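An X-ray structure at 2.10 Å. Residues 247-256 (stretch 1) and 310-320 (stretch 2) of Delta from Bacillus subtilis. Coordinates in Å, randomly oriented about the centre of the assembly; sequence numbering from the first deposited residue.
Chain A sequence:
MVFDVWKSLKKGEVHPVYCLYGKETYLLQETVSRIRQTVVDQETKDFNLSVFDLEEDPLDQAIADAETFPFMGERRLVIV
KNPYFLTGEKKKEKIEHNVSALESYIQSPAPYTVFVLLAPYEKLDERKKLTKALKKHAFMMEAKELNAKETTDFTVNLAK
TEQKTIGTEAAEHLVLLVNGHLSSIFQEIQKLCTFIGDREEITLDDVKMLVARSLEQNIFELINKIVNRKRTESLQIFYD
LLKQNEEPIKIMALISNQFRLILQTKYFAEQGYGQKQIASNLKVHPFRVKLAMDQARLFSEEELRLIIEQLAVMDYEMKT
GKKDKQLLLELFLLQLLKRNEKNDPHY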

# COMPACT_ATOMS: atom_id res chain seq x y z
N GLU A 247 16.84 -17.91 1.91
CA GLU A 247 18.19 -17.84 1.39
C GLU A 247 18.96 -16.70 2.03
O GLU A 247 18.48 -15.58 2.07
CB GLU A 247 18.17 -17.61 -0.12
CG GLU A 247 17.26 -18.54 -0.86
CD GLU A 247 17.45 -18.41 -2.35
OE1 GLU A 247 18.03 -17.38 -2.77
OE2 GLU A 247 17.04 -19.33 -3.09
N PRO A 248 20.18 -16.99 2.52
CA PRO A 248 21.05 -16.01 3.17
C PRO A 248 21.15 -14.72 2.35
O PRO A 248 21.17 -13.62 2.91
CB PRO A 248 22.40 -16.71 3.21
CG PRO A 248 22.07 -18.17 3.26
CD PRO A 248 20.82 -18.32 2.44
N ILE A 249 21.19 -14.86 1.03
CA ILE A 249 21.34 -13.71 0.16
C ILE A 249 20.09 -12.84 0.21
O ILE A 249 20.18 -11.61 0.15
CB ILE A 249 21.70 -14.13 -1.29
CG1 ILE A 249 22.05 -12.90 -2.13
CG2 ILE A 249 20.57 -14.94 -1.91
CD1 ILE A 249 22.73 -13.22 -3.44
N LYS A 250 18.92 -13.48 0.34
CA LYS A 250 17.65 -12.76 0.41
C LYS A 250 17.49 -12.09 1.76
O LYS A 250 17.04 -10.95 1.85
CB LYS A 250 16.47 -13.69 0.15
CG LYS A 250 15.14 -12.95 -0.03
CD LYS A 250 13.97 -13.91 -0.15
N ILE A 251 17.85 -12.81 2.82
CA ILE A 251 17.84 -12.25 4.16
C ILE A 251 18.71 -10.99 4.20
O ILE A 251 18.35 -9.99 4.80
CB ILE A 251 18.39 -13.27 5.17
CG1 ILE A 251 17.49 -14.51 5.23
CG2 ILE A 251 18.51 -12.64 6.55
CD1 ILE A 251 18.01 -15.58 6.13
N MET A 252 19.85 -11.07 3.54
CA MET A 252 20.83 -10.00 3.58
C MET A 252 20.30 -8.76 2.86
O MET A 252 20.44 -7.63 3.35
CB MET A 252 22.13 -10.48 2.93
CG MET A 252 23.16 -9.38 2.71
SD MET A 252 24.04 -9.61 1.15
CE MET A 252 22.72 -9.34 -0.03
N ALA A 253 19.67 -8.98 1.71
CA ALA A 253 19.09 -7.90 0.93
C ALA A 253 18.05 -7.14 1.75
O ALA A 253 18.05 -5.91 1.78
CB ALA A 253 18.46 -8.44 -0.36
N LEU A 254 17.15 -7.87 2.41
CA LEU A 254 16.14 -7.23 3.27
C LEU A 254 16.76 -6.47 4.46
O LEU A 254 16.29 -5.40 4.83
CB LEU A 254 15.14 -8.27 3.77
CG LEU A 254 14.38 -9.05 2.69
CD1 LEU A 254 13.48 -10.13 3.31
CD2 LEU A 254 13.58 -8.15 1.77
N ILE A 255 17.78 -7.05 5.08
CA ILE A 255 18.50 -6.38 6.14
C ILE A 255 19.08 -5.09 5.55
O ILE A 255 18.90 -4.01 6.10
CB ILE A 255 19.62 -7.28 6.71
CG1 ILE A 255 19.00 -8.47 7.44
CG2 ILE A 255 20.54 -6.48 7.65
CD1 ILE A 255 20.00 -9.58 7.79
N SER A 256 19.72 -5.22 4.40
CA SER A 256 20.27 -4.07 3.70
C SER A 256 19.21 -2.99 3.42
O SER A 256 19.44 -1.81 3.68
CB SER A 256 20.96 -4.52 2.40
OG SER A 256 21.56 -3.42 1.73
N GLN A 310 29.46 -2.74 5.09
CA GLN A 310 29.62 -4.16 5.40
C GLN A 310 28.64 -5.01 4.60
O GLN A 310 29.00 -6.08 4.09
CB GLN A 310 29.41 -4.41 6.90
CG GLN A 310 30.56 -3.96 7.78
CD GLN A 310 30.24 -4.08 9.26
OE1 GLN A 310 29.09 -4.26 9.64
NE2 GLN A 310 31.26 -3.98 10.10
N LEU A 311 27.40 -4.55 4.49
CA LEU A 311 26.41 -5.32 3.75
C LEU A 311 26.65 -5.33 2.24
O LEU A 311 26.36 -6.33 1.59
CB LEU A 311 24.98 -4.88 4.08
CG LEU A 311 24.51 -5.25 5.49
CD1 LEU A 311 23.32 -4.38 5.92
CD2 LEU A 311 24.18 -6.74 5.59
N ALA A 312 27.17 -4.24 1.69
CA ALA A 312 27.48 -4.20 0.26
C ALA A 312 28.62 -5.16 -0.04
O ALA A 312 28.62 -5.86 -1.05
CB ALA A 312 27.84 -2.78 -0.20
N VAL A 313 29.61 -5.18 0.85
CA VAL A 313 30.71 -6.11 0.71
C VAL A 313 30.19 -7.54 0.76
O VAL A 313 30.56 -8.37 -0.06
CB VAL A 313 31.81 -5.91 1.78
CG1 VAL A 313 32.85 -7.05 1.68
CG2 VAL A 313 32.51 -4.56 1.60
N MET A 314 29.30 -7.82 1.71
CA MET A 314 28.76 -9.18 1.83
C MET A 314 27.99 -9.58 0.58
O MET A 314 28.05 -10.73 0.13
CB MET A 314 27.86 -9.30 3.06
CG MET A 314 27.29 -10.69 3.24
SD MET A 314 26.12 -10.71 4.61
CE MET A 314 27.19 -10.15 5.93
N ASP A 315 27.25 -8.63 0.03
CA ASP A 315 26.49 -8.89 -1.18
C ASP A 315 27.43 -9.34 -2.30
O ASP A 315 27.13 -10.26 -3.05
CB ASP A 315 25.71 -7.65 -1.62
CG ASP A 315 24.95 -7.87 -2.91
OD1 ASP A 315 23.89 -8.52 -2.88
OD2 ASP A 315 25.43 -7.39 -3.96
N TYR A 316 28.58 -8.69 -2.39
CA TYR A 316 29.55 -9.02 -3.42
C TYR A 316 30.24 -10.36 -3.14
O TYR A 316 30.45 -11.16 -4.05
CB TYR A 316 30.59 -7.91 -3.53
CG TYR A 316 31.76 -8.26 -4.42
CD1 TYR A 316 31.64 -8.22 -5.80
CD2 TYR A 316 32.99 -8.63 -3.88
CE1 TYR A 316 32.70 -8.54 -6.63
CE2 TYR A 316 34.05 -8.96 -4.69
CZ TYR A 316 33.91 -8.91 -6.07
OH TYR A 316 34.97 -9.23 -6.88
N GLU A 317 30.58 -10.60 -1.88
CA GLU A 317 31.24 -11.84 -1.50
C GLU A 317 30.31 -13.05 -1.63
O GLU A 317 30.77 -14.19 -1.79
CB GLU A 317 31.80 -11.73 -0.08
CG GLU A 317 33.06 -10.88 0.01
CD GLU A 317 33.51 -10.64 1.44
OE1 GLU A 317 32.68 -10.77 2.36
OE2 GLU A 317 34.71 -10.32 1.64
N MET A 318 29.01 -12.80 -1.57
CA MET A 318 28.02 -13.85 -1.74
C MET A 318 27.74 -14.13 -3.22
O MET A 318 27.66 -15.29 -3.64
CB MET A 318 26.72 -13.51 -1.01
CG MET A 318 26.71 -13.86 0.46
SD MET A 318 25.07 -13.62 1.19
CE MET A 318 25.43 -13.96 2.92
N LYS A 319 27.59 -13.07 -4.00
CA LYS A 319 27.25 -13.19 -5.41
C LYS A 319 28.41 -13.78 -6.22
O LYS A 319 28.19 -14.54 -7.17
CB LYS A 319 26.84 -11.82 -5.98
CG LYS A 319 25.36 -11.47 -5.79
CD LYS A 319 25.07 -10.04 -6.26
CE LYS A 319 23.57 -9.77 -6.37
NZ LYS A 319 22.86 -9.92 -5.07
N THR A 320 29.63 -13.43 -5.85
CA THR A 320 30.80 -13.87 -6.60
C THR A 320 31.67 -14.81 -5.77
O THR A 320 31.92 -14.58 -4.59
CB THR A 320 31.64 -12.67 -7.07
OG1 THR A 320 32.41 -12.15 -5.97
CG2 THR A 320 30.74 -11.56 -7.62

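Two helices, 248-256 and 310-319, pack nearly antiparallel, their N-to-C directions 157° apart and their axes 10.2 Å apart at closest approach. No hydrogen bond crosses between them, so the contact rests on the fit of side chains.

The central bump is Met 252. Its CA-to-CB bond points toward the partner helix, and its side chain drops into a hollow formed by Leu 311, Met 314, Asp 315 and Met 318. Its CG lies 4.0 Å from CD2 of Leu 311 and 3.8 Å from SD of Met 314, while its SD comes 4.1 Å from SD of Met 318. The unbranched thioether suits such a place, because it is long enough to fill the hollow and flexible enough to follow its walls; here chi2, at -142°, lies between the usual wells. The methyl CE reaches 3.2 Å from OD1 of Asp 315, a tight contact with a polar wall. That same oxygen accepts a hydrogen bond from NZ of Lys 319 at 2.8 Å, part of a salt bridge one helical turn along, which compensates the carboxylate's charge beside the apolar knob.

Toward the start of the first helix, the bump comes from the other side. Met 318 extends its straight side chain, with chi2 and chi3 both t, so that SD lies 3.9 Å from CA of Ile 249 and CE lies 4.1 Å from CB of Pro 248. Ile 249 starts out sideways, but its end comes nearer, bringing CD1 to 3.7 Å from NZ of Lys 319, whose aliphatic chain can span the exposed margin while its amine serves Asp 315.

At the far end, Leu 311 places CD1 3.9 Å from CG2 of Ile 255 and 3.8 Å from CA of Ser 256. The short serine side chain joins in, its CB 4.2 Å from CD1 of Leu 311.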